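Local coordinates for protein DUF199/WhiA (Thermotoga maritima, PDB 3HYI), which probably acts in bacterial cell division and chromosome segregation, joining a degenerate LAGLIDADG homing-endonuclease domain to a DNA-binding helix-turn-helix domain, at residues A[10-13]-A[14-17]; A[29-32]-A[33-37]; A[179-182]-A[183-187]. All coordinates share one frame; numbering follows the deposited sequence.

Contact 1. Residues A[10-13]-A[14-17]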
loop_
_atom_site.group_PDB
_atom_site.type_symbol
_atom_site.label_atom_id
_atom_site.label_comp_id
_atom_site.label_asym_id
_atom_site.label_seq_id
_atom_site.Cartn_x
_atom_site.Cartn_y
_atom_site.Cartn_z
ATOM N N SER A 10 -1.176 -13.045 2.931
ATOM C CA SER A 10 -2.127 -13.602 1.978
ATOM C C SER A 10 -2.749 -14.903 2.473
ATOM O O SER A 10 -3.964 -15.076 2.405
ATOM C CB SER A 10 -1.426 -13.856 0.641
ATOM O OG SER A 10 -2.366 -14.014 -0.405
ATOM N N GLU A 11 -1.912 -15.818 2.958
ATOM C CA GLU A 11 -2.394 -17.098 3.484
ATOM C C GLU A 11 -3.246 -16.902 4.740
ATOM O O GLU A 11 -4.188 -17.655 4.966
ATOM C CB GLU A 11 -1.222 -18.044 3.773
ATOM C CG GLU A 11 -1.613 -19.476 4.205
ATOM C CD GLU A 11 -2.334 -20.285 3.129
ATOM O OE1 GLU A 11 -2.437 -19.823 1.970
ATOM O OE2 GLU A 11 -2.794 -21.402 3.448
ATOM N N GLU A 12 -2.917 -15.892 5.544
ATOM C CA GLU A 12 -3.723 -15.546 6.721
ATOM C C GLU A 12 -5.144 -15.120 6.343
ATOM O O GLU A 12 -6.105 -15.470 7.030
ATOM C CB GLU A 12 -3.048 -14.443 7.539
ATOM C CG GLU A 12 -1.886 -14.931 8.377
ATOM C CD GLU A 12 -1.282 -13.827 9.219
ATOM O OE1 GLU A 12 -1.256 -13.976 10.456
ATOM O OE2 GLU A 12 -0.845 -12.804 8.649
ATOM N N ILE A 13 -5.266 -14.359 5.257
ATOM C CA ILE A 13 -6.571 -14.015 4.691
ATOM C C ILE A 13 -7.302 -15.272 4.226
ATOM O O ILE A 13 -8.482 -15.451 4.513
ATOM C CB ILE A 13 -6.430 -13.038 3.500
ATOM C CG1 ILE A 13 -5.978 -11.662 3.989
ATOM C CG2 ILE A 13 -7.748 -12.900 2.739
ATOM C CD1 ILE A 13 -5.175 -10.920 2.965
ATOM N N LYS A 14 -6.594 -16.143 3.513
ATOM C CA LYS A 14 -7.192 -17.369 2.979
ATOM C C LYS A 14 -7.646 -18.353 4.065
ATOM O O LYS A 14 -8.610 -19.091 3.864
ATOM C CB LYS A 14 -6.234 -18.044 1.992
ATOM C CG LYS A 14 -6.083 -17.255 0.707
ATOM C CD LYS A 14 -5.179 -17.930 -0.296
ATOM C CE LYS A 14 -5.038 -17.071 -1.543
ATOM N NZ LYS A 14 -4.407 -17.796 -2.670
ATOM N N GLU A 15 -6.963 -18.354 5.209
ATOM C CA GLU A 15 -7.374 -19.172 6.356
ATOM C C GLU A 15 -8.748 -18.779 6.909
ATOM O O GLU A 15 -9.494 -19.635 7.379
ATOM C CB GLU A 15 -6.334 -19.094 7.476
ATOM C CG GLU A 15 -5.069 -19.895 7.200
ATOM C CD GLU A 15 -3.991 -19.667 8.234
ATOM O OE1 GLU A 15 -3.985 -18.593 8.877
ATOM O OE2 GLU A 15 -3.139 -20.565 8.405
ATOM N N GLU A 16 -9.075 -17.488 6.858
ATOM C CA GLU A 16 -10.396 -17.006 7.284
ATOM C C GLU A 16 -11.533 -17.544 6.412
ATOM O O GLU A 16 -12.680 -17.606 6.853
ATOM C CB GLU A 16 -10.455 -15.470 7.273
ATOM C CG GLU A 16 -9.731 -14.797 8.428
ATOM C CD GLU A 16 -10.176 -13.354 8.649
ATOM O OE1 GLU A 16 -11.392 -13.075 8.579
ATOM O OE2 GLU A 16 -9.307 -12.498 8.907
ATOM N N LEU A 17 -11.211 -17.925 5.177
ATOM C CA LEU A 17 -12.217 -18.345 4.204
ATOM C C LEU A 17 -12.499 -19.850 4.184
ATOM O O LEU A 17 -13.451 -20.285 3.539
ATOM C CB LEU A 17 -11.796 -17.886 2.810
ATOM C CG LEU A 17 -11.558 -16.380 2.657
ATOM C CD1 LEU A 17 -11.085 -16.054 1.247
ATOM C CD2 LEU A 17 -12.820 -15.594 2.999
HETATM O O HOH W 1 -1.813 -16.448 -1.535
HETATM O O HOH W 2 -2.913 -22.200 6.006
HETATM O O HOH W 3 -5.803 -16.644 9.874
#
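Lys-14 runs back along helix 9-16 beside Ser-10 and Glu-11, and from CB to CE the chain passes atoms of these two residues. Its N-H first closes a helical turn on Ser-10 O (3.0 Å, N-H...O 157°). CB then lies 3.6 Å from Glu-11 O. Because chi1 is -70°, CG stands beside the backbone N and opposite the carbonyl carbon, which brings CG within 3.5 Å of Ser-10 O. Beyond CG the chain is extended: CD passes Glu-11 OE1 at 4.0 Å and CE passes Ser-10 OG at 4.2 Å. The two side chains of Glu-11 and Lys-14 cross at about a right angle, and their charged ends stay too far apart for a direct ion pair. At the tip, Lys-14 NZ donates to a water 3.1 Å away, which also bonds Ser-10 OG at 2.7 Å; that hydroxyl is hydrogen-bonded to Met-125 N of strand 123-125 as well.

Glu-11 bends at chi2 (65°), and a second water donates to both its OE2 and Glu-15 OE2, bridging two carboxylates of like charge that lie 5.0 Å apart. A third water links Glu-15 OE1 to Glu-12 O, one turn back, so solvent holds the Glu-15 carboxylate by both oxygens. Glu-15 OE2 also has a salt bridge to Arg-7.

Outside the helix, Lys-14 NZ donates to Leu-120 O in the last turn of helix 108-122 and to Gly-123 O where strand 123-125 begins, and makes a cation-pi contact with Phe-119, while Glu-11 accepts from Ser-55 OG and Ala-57 N at the start of helix 56-68. An i to i+4 helical framework thus carries a lysine to the end of helix 108-122, which probably corresponds to the second LAGLIDADG helix of the degenerate homing-endonuclease domain.

Contact 2. Residues A[29-32]-A[33-37]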
loop_
_atom_site.group_PDB
_atom_site.type_symbol
_atom_site.label_atom_id
_atom_site.label_comp_id
_atom_site.label_asym_id
_atom_site.label_seq_id
_atom_site.Cartn_x
_atom_site.Cartn_y
_atom_site.Cartn_z
ATOM N N ILE A 29 -21.176 -24.925 -6.089
ATOM C CA ILE A 29 -20.705 -25.271 -7.434
ATOM C C ILE A 29 -20.081 -24.053 -8.120
ATOM O O ILE A 29 -19.108 -24.190 -8.864
ATOM C CB ILE A 29 -21.841 -25.854 -8.303
ATOM C CG1 ILE A 29 -22.204 -27.264 -7.822
ATOM C CG2 ILE A 29 -21.437 -25.911 -9.766
ATOM C CD1 ILE A 29 -23.515 -27.779 -8.374
ATOM N N SER A 30 -20.635 -22.870 -7.860
ATOM C CA SER A 30 -20.084 -21.626 -8.394
ATOM C C SER A 30 -18.675 -21.380 -7.856
ATOM O O SER A 30 -17.772 -21.010 -8.611
ATOM C CB SER A 30 -20.995 -20.439 -8.064
ATOM O OG SER A 30 -20.533 -19.249 -8.677
ATOM N N GLU A 31 -18.482 -21.591 -6.556
ATOM C CA GLU A 31 -17.146 -21.459 -5.963
ATOM C C GLU A 31 -16.179 -22.520 -6.488
ATOM O O GLU A 31 -15.005 -22.228 -6.712
ATOM C CB GLU A 31 -17.199 -21.518 -4.436
ATOM C CG GLU A 31 -15.826 -21.370 -3.785
ATOM C CD GLU A 31 -15.878 -21.326 -2.279
ATOM O OE1 GLU A 31 -14.799 -21.395 -1.658
ATOM O OE2 GLU A 31 -16.987 -21.233 -1.713
ATOM N N LEU A 32 -16.672 -23.744 -6.670
ATOM C CA LEU A 32 -15.871 -24.821 -7.255
ATOM C C LEU A 32 -15.437 -24.462 -8.674
ATOM O O LEU A 32 -14.291 -24.691 -9.051
ATOM C CB LEU A 32 -16.655 -26.135 -7.262
ATOM C CG LEU A 32 -15.910 -27.376 -7.769
ATOM C CD1 LEU A 32 -14.723 -27.712 -6.868
ATOM C CD2 LEU A 32 -16.860 -28.564 -7.882
ATOM N N LEU A 33 -16.354 -23.887 -9.451
ATOM C CA LEU A 33 -16.045 -23.430 -10.806
ATOM C C LEU A 33 -14.909 -22.409 -10.789
ATOM O O LEU A 33 -14.067 -22.403 -11.687
ATOM C CB LEU A 33 -17.286 -22.827 -11.474
ATOM C CG LEU A 33 -17.152 -22.496 -12.964
ATOM C CD1 LEU A 33 -17.057 -23.775 -13.793
ATOM C CD2 LEU A 33 -18.315 -21.629 -13.431
ATOM N N GLY A 34 -14.890 -21.557 -9.763
ATOM C CA GLY A 34 -13.791 -20.622 -9.540
ATOM C C GLY A 34 -12.459 -21.334 -9.388
ATOM O O GLY A 34 -11.467 -20.941 -9.998
ATOM N N PHE A 35 -12.445 -22.383 -8.566
ATOM C CA PHE A 35 -11.280 -23.265 -8.429
ATOM C C PHE A 35 -10.919 -23.910 -9.766
ATOM O O PHE A 35 -9.749 -23.930 -10.157
ATOM C CB PHE A 35 -11.553 -24.377 -7.406
ATOM C CG PHE A 35 -11.260 -23.998 -5.978
ATOM C CD1 PHE A 35 -10.024 -24.286 -5.411
ATOM C CD2 PHE A 35 -12.230 -23.396 -5.188
ATOM C CE1 PHE A 35 -9.751 -23.955 -4.083
ATOM C CE2 PHE A 35 -11.966 -23.063 -3.859
ATOM C CZ PHE A 35 -10.723 -23.345 -3.307
ATOM N N ILE A 36 -11.931 -24.441 -10.456
ATOM C CA ILE A 36 -11.738 -25.110 -11.746
ATOM C C ILE A 36 -11.183 -24.160 -12.807
ATOM O O ILE A 36 -10.209 -24.489 -13.485
ATOM C CB ILE A 36 -13.053 -25.733 -12.272
ATOM C CG1 ILE A 36 -13.490 -26.904 -11.389
ATOM C CG2 ILE A 36 -12.885 -26.214 -13.714
ATOM C CD1 ILE A 36 -14.828 -27.498 -11.784
ATOM N N LYS A 37 -11.800 -22.989 -12.947
ATOM C CA LYS A 37 -11.364 -22.006 -13.945
ATOM C C LYS A 37 -9.941 -21.505 -13.683
ATOM O O LYS A 37 -9.156 -21.337 -14.618
ATOM C CB LYS A 37 -12.326 -20.815 -13.995
ATOM C CG LYS A 37 -13.705 -21.113 -14.587
ATOM C CD LYS A 37 -13.620 -21.672 -15.998
ATOM C CE LYS A 37 -14.945 -21.529 -16.733
ATOM N NZ LYS A 37 -14.991 -22.360 -17.973
#
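Glu-31 and Phe-35, one helical turn apart, lie side by side and point the same way, with carboxylate and ring planes only 22° apart. Glu-31 is fully extended: CG stands opposite the backbone N (chi1 -179°) and the rest of the chain continues straight, bringing OE1 to 4.0 Å from Phe-35 CE2. The ring turns its edge to the backbone as well, since CD2 sits 3.4 Å from Glu-31 O, close to the ring plane.

Leu-32 and Ile-36 form the second pair. Their side chains meet at a slant, Leu-32 CG 4.2 Å from Ile-36 CD1, an apolar contact. With chi1 of -68°, Ile-36 places CG1 beside its own backbone N and 3.3 Å from Leu-32 O, the carbonyl that also accepts Ile-36 N at 2.8 Å.

Salt bridges from Glu-31 OE1 to Arg-61 and from OE2 to Arg-116 engage both carboxylate oxygens. Phe-35 packs on Leu-62 and Leu-65 of helix 56-68, whereas Ile-36 reaches Ile-49 and Phe-51 of strand 48-53. Through Phe-35 and Glu-31 on Leu-120, helix 25-39 packs against helix 108-122; each just precedes a four-stranded antiparallel sheet, consistent with the paired LAGLIDADG helices of a homing-endonuclease core.

Contact 3. Residues A[179-182]-A[183-187]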
loop_
_atom_site.group_PDB
_atom_site.type_symbol
_atom_site.label_atom_id
_atom_site.label_comp_id
_atom_site.label_asym_id
_atom_site.label_seq_id
_atom_site.Cartn_x
_atom_site.Cartn_y
_atom_site.Cartn_z
ATOM N N LEU A 179 -10.858 -3.813 0.350
ATOM C CA LEU A 179 -11.648 -4.113 1.545
ATOM C C LEU A 179 -13.066 -4.571 1.196
ATOM O O LEU A 179 -13.595 -5.491 1.827
ATOM C CB LEU A 179 -11.698 -2.897 2.481
ATOM C CG LEU A 179 -10.388 -2.601 3.217
ATOM C CD1 LEU A 179 -10.434 -1.237 3.888
ATOM C CD2 LEU A 179 -10.086 -3.700 4.234
ATOM N N VAL A 180 -13.672 -3.926 0.201
ATOM C CA VAL A 180 -14.995 -4.316 -0.294
ATOM C C VAL A 180 -14.957 -5.742 -0.835
ATOM O O VAL A 180 -15.829 -6.558 -0.532
ATOM C CB VAL A 180 -15.486 -3.377 -1.422
ATOM C CG1 VAL A 180 -16.815 -3.864 -1.981
ATOM C CG2 VAL A 180 -15.611 -1.944 -0.917
ATOM N N PHE A 181 -13.936 -6.019 -1.643
ATOM C CA PHE A 181 -13.717 -7.339 -2.217
ATOM C C PHE A 181 -13.573 -8.393 -1.126
ATOM O O PHE A 181 -14.251 -9.424 -1.153
ATOM C CB PHE A 181 -12.458 -7.321 -3.091
ATOM C CG PHE A 181 -12.181 -8.621 -3.789
ATOM C CD1 PHE A 181 -12.660 -8.849 -5.074
ATOM C CD2 PHE A 181 -11.433 -9.614 -3.167
ATOM C CE1 PHE A 181 -12.404 -10.050 -5.723
ATOM C CE2 PHE A 181 -11.174 -10.818 -3.810
ATOM C CZ PHE A 181 -11.658 -11.036 -5.090
ATOM N N LEU A 182 -12.694 -8.122 -0.165
ATOM C CA LEU A 182 -12.411 -9.072 0.908
ATOM C C LEU A 182 -13.632 -9.334 1.785
ATOM O O LEU A 182 -13.908 -10.480 2.135
ATOM C CB LEU A 182 -11.236 -8.591 1.767
ATOM C CG LEU A 182 -9.863 -8.623 1.085
ATOM C CD1 LEU A 182 -8.822 -7.990 1.988
ATOM C CD2 LEU A 182 -9.456 -10.042 0.710
ATOM N N GLU A 183 -14.358 -8.275 2.136
ATOM C CA GLU A 183 -15.564 -8.420 2.946
ATOM C C GLU A 183 -16.673 -9.155 2.189
ATOM O O GLU A 183 -17.387 -9.966 2.772
ATOM C CB GLU A 183 -16.073 -7.061 3.426
ATOM C CG GLU A 183 -17.238 -7.183 4.403
ATOM C CD GLU A 183 -17.527 -5.910 5.165
ATOM O OE1 GLU A 183 -16.852 -4.883 4.923
ATOM O OE2 GLU A 183 -18.443 -5.935 6.011
ATOM N N ALA A 184 -16.808 -8.866 0.897
ATOM C CA ALA A 184 -17.784 -9.548 0.046
ATOM C C ALA A 184 -17.595 -11.068 0.074
ATOM O O ALA A 184 -18.569 -11.811 0.192
ATOM C CB ALA A 184 -17.698 -9.026 -1.387
ATOM N N ILE A 185 -16.344 -11.521 -0.014
ATOM C CA ILE A 185 -16.038 -12.961 -0.030
ATOM C C ILE A 185 -15.949 -13.605 1.366
ATOM O O ILE A 185 -15.745 -14.815 1.478
ATOM C CB ILE A 185 -14.768 -13.283 -0.876
ATOM C CG1 ILE A 185 -13.492 -12.711 -0.238
ATOM C CG2 ILE A 185 -14.939 -12.755 -2.305
ATOM C CD1 ILE A 185 -12.231 -13.022 -1.022
ATOM N N GLY A 186 -16.103 -12.807 2.422
ATOM C CA GLY A 186 -16.290 -13.343 3.777
ATOM C C GLY A 186 -15.149 -13.169 4.767
ATOM O O GLY A 186 -15.167 -13.781 5.834
ATOM N N VAL A 187 -14.161 -12.339 4.434
ATOM C CA VAL A 187 -13.102 -11.997 5.389
ATOM C C VAL A 187 -13.698 -11.087 6.467
ATOM O O VAL A 187 -14.531 -10.232 6.162
ATOM C CB VAL A 187 -11.906 -11.292 4.706
ATOM C CG1 VAL A 187 -10.829 -10.940 5.728
ATOM C CG2 VAL A 187 -11.322 -12.168 3.607
#
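A Schellman motif ends helix 175-184, defined by Val-187 N donating to Leu-182 O at 3.0 Å and Gly-186 N to Glu-183 O at 3.1 Å. Gly-186 N adds a weak bond to Leu-182 O (3.2 Å), and the positive phi of Gly-186, 110°, turns the chain out of the helix. Beside these bonds lies the apolar pair usual for the motif: Leu-182 and Val-187 run alongside each other, and Val-187 CG2 is 4.0 Å from both CB and CD2 of Leu-182.

This helix follows the second four-stranded sheet of the LAGLIDADG-like region, and Phe-181 and Leu-182 rest on Leu-134 of its strand 134-138. Within the helix, Ile-185 CD1 approaches the Phe-181 ring at CE2 (3.7 Å), while the CG2 branch of Ile-185 lies over one ring face. A chi1 of 67° sets Ile-185 CG1 between its own backbone N and carbonyl carbon, and this brings CG1 to 3.3 Å from Leu-182 O, the same oxygen that anchors the turn. Ile-185 N closes the last regular bond, to Phe-181 O, at 3.2 Å. Outside these segments, Arg-116 NH1 donates to Ile-185 O, and Val-187 packs against Ile-13, Glu-16 and Leu-17.

In the fold
From the N terminus the three contacts come in series: contact 1 on helix 9-16, contact 2 on helix 25-39, contact 3 at the end of helix 175-184. Contacts 1 and 2 close turns along their helices, contact 3 the turn that ends its helix; none closes a long loop, nests or crosses. Distant in sequence, contacts 1 and 3 nevertheless touch, with Ile-13 CG2 3.7 Å from Val-187 CG2; their centres are about 12 Å apart. Contact 2 touches neither, its centre lying about 18 Å from each. Helix 108-122 joins all three: Leu-120 meets residues of contacts 1 and 2, while Arg-116 binds Glu-31 of contact 2 and Ile-185 O of contact 3, tying the two LAGLIDADG-like regions together.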